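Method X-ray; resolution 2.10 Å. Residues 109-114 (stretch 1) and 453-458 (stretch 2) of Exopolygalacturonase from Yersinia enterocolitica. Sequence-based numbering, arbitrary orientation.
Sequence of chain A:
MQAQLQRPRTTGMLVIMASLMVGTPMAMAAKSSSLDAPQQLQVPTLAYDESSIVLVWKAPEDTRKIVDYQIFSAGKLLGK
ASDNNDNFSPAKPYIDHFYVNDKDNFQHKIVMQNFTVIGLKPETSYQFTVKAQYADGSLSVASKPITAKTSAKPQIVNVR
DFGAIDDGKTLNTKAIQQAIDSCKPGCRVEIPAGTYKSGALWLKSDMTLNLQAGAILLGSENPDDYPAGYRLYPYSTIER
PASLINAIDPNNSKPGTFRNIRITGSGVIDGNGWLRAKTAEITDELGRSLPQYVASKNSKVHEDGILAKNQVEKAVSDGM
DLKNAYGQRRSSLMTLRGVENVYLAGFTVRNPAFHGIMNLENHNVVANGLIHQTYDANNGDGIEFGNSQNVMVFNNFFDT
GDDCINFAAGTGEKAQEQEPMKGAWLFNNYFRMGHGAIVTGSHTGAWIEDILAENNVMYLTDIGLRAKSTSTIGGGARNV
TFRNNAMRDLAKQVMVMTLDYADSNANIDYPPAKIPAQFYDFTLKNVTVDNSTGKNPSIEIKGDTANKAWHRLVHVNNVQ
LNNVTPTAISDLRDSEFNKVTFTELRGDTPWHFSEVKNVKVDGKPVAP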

# COMPACT_ATOMS: atom_id res chain seq x y z
N LYS A 109 11.09 -0.26 -18.88
CA LYS A 109 9.82 0.35 -19.27
C LYS A 109 8.64 -0.53 -18.86
O LYS A 109 8.45 -1.62 -19.38
CB LYS A 109 9.77 0.66 -20.77
CG LYS A 109 10.93 1.54 -21.30
CD LYS A 109 11.17 1.22 -22.80
CE LYS A 109 12.47 1.83 -23.34
NZ LYS A 109 13.68 1.03 -22.98
N ILE A 110 7.84 -0.04 -17.92
CA ILE A 110 6.68 -0.77 -17.43
C ILE A 110 5.53 -0.73 -18.45
O ILE A 110 5.50 0.13 -19.32
CB ILE A 110 6.25 -0.26 -16.03
CG1 ILE A 110 5.71 1.17 -16.08
CG2 ILE A 110 7.42 -0.37 -15.04
CD1 ILE A 110 4.89 1.58 -14.86
N VAL A 111 4.60 -1.67 -18.32
CA VAL A 111 3.40 -1.68 -19.15
C VAL A 111 2.16 -1.46 -18.28
O VAL A 111 2.17 -1.76 -17.08
CB VAL A 111 3.31 -3.00 -19.98
CG1 VAL A 111 4.47 -3.06 -21.02
CG2 VAL A 111 3.30 -4.26 -19.07
N MET A 112 1.11 -0.90 -18.86
CA MET A 112 -0.17 -0.75 -18.16
C MET A 112 -0.97 -2.06 -18.14
O MET A 112 -0.90 -2.85 -19.08
CB MET A 112 -1.00 0.41 -18.73
CG MET A 112 -0.31 1.79 -18.66
SD MET A 112 -0.11 2.50 -16.98
CE MET A 112 1.55 2.01 -16.58
N GLN A 113 -1.71 -2.28 -17.04
CA GLN A 113 -2.47 -3.52 -16.79
C GLN A 113 -3.91 -3.17 -16.37
O GLN A 113 -4.63 -4.01 -15.85
CB GLN A 113 -1.81 -4.34 -15.70
CG GLN A 113 -0.43 -4.89 -16.05
CD GLN A 113 0.24 -5.55 -14.87
OE1 GLN A 113 1.29 -5.10 -14.40
NE2 GLN A 113 -0.35 -6.63 -14.38
N ASN A 114 -4.30 -1.92 -16.58
CA ASN A 114 -5.64 -1.46 -16.21
C ASN A 114 -6.22 -0.54 -17.26
O ASN A 114 -5.48 0.17 -17.95
CB ASN A 114 -5.64 -0.78 -14.82
CG ASN A 114 -5.01 0.60 -14.84
OD1 ASN A 114 -3.79 0.74 -14.70
ND2 ASN A 114 -5.84 1.65 -15.00
N ALA A 453 4.59 -7.69 -6.93
CA ALA A 453 4.74 -6.25 -7.20
C ALA A 453 5.41 -6.01 -8.58
O ALA A 453 6.62 -6.16 -8.74
CB ALA A 453 5.54 -5.58 -6.06
N GLU A 454 4.59 -5.63 -9.57
CA GLU A 454 5.08 -5.49 -10.95
C GLU A 454 4.63 -4.20 -11.57
O GLU A 454 3.55 -3.70 -11.29
CB GLU A 454 4.62 -6.66 -11.82
CG GLU A 454 3.10 -6.94 -11.78
CD GLU A 454 2.68 -8.02 -12.74
OE1 GLU A 454 3.57 -8.57 -13.43
OE2 GLU A 454 1.47 -8.33 -12.80
N ASN A 455 5.46 -3.67 -12.46
CA ASN A 455 5.08 -2.57 -13.35
C ASN A 455 4.78 -1.32 -12.54
O ASN A 455 3.76 -0.65 -12.74
CB ASN A 455 3.93 -2.97 -14.31
CG ASN A 455 4.37 -4.00 -15.38
OD1 ASN A 455 3.88 -5.15 -15.42
ND2 ASN A 455 5.26 -3.59 -16.25
N ASN A 456 5.72 -1.01 -11.64
CA ASN A 456 5.65 0.10 -10.72
C ASN A 456 6.89 0.96 -10.97
O ASN A 456 7.92 0.48 -11.45
CB ASN A 456 5.66 -0.35 -9.23
CG ASN A 456 4.45 -1.20 -8.84
OD1 ASN A 456 3.33 -0.71 -8.70
ND2 ASN A 456 4.68 -2.48 -8.63
N VAL A 457 6.78 2.23 -10.62
CA VAL A 457 7.91 3.15 -10.68
C VAL A 457 8.14 3.74 -9.27
O VAL A 457 7.19 4.11 -8.59
CB VAL A 457 7.66 4.26 -11.77
CG1 VAL A 457 8.34 5.53 -11.43
CG2 VAL A 457 8.12 3.75 -13.12
N MET A 458 9.41 3.80 -8.85
CA MET A 458 9.77 4.38 -7.55
C MET A 458 10.77 5.52 -7.75
O MET A 458 11.81 5.32 -8.39
CB MET A 458 10.40 3.33 -6.64
CG MET A 458 9.50 2.21 -6.23
SD MET A 458 9.17 1.02 -7.55
CE MET A 458 8.40 -0.23 -6.55

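The most unusual feature of this contact is the side-chain amide of Asn455, which is placed so that its nitrogen meets a nitrogen and its oxygen an oxygen: its ND2 lies 2.9 Å from the backbone N of Val111, and its OD1 lies 2.8 Å from OE1 of Gln113. These pairings suggest that the amide was modeled turned over, an easy error because its O and N look alike in the density, so its hydrogen bonding is best left open. Asn455 nonetheless has the largest area covered by the opposing stretch. Its CA-to-CB bond points toward that stretch, and its backbone, at phi 64° and psi 49°, adopts a left-handed conformation that asparagine tolerates better than most residues.

One hydrogen bond between the stretches is clear: it runs from NE2 of Gln113 to OE2 of Glu454, at 2.9 Å with an N-H...acceptor angle of 151°. Gln113 suits this place because its side chain, m at chi1 and t at chi2, is long enough to carry an amide donor to a carboxylate. Glu454 answers with an extended chi2; its CA-to-CB bond points sideways, but the end of the side chain comes nearer. Both residues are buried, where a polar group without a partner would be costly, and both carboxylate oxygens of Glu454 also have hydrogen-bonding partners elsewhere in the structure.

Ile110 and Val457 make the apolar contact, Ile110 CD1 to Val457 CG2 at 4.3 Å; Ile110 CD1 also lies 3.3 Å from Asn455 O, and Ile110 CG2 lies 3.7 Å from Asn456 O. Branched and aliphatic, the Ile110 side chain can cover backbone atoms of Asn455 and Asn456 and still reach the Val457 side chain. The CA atoms of Ile110 and Asn455 lie 4.7 Å apart, so the chains come close here, although their end-to-end directions differ by 125°.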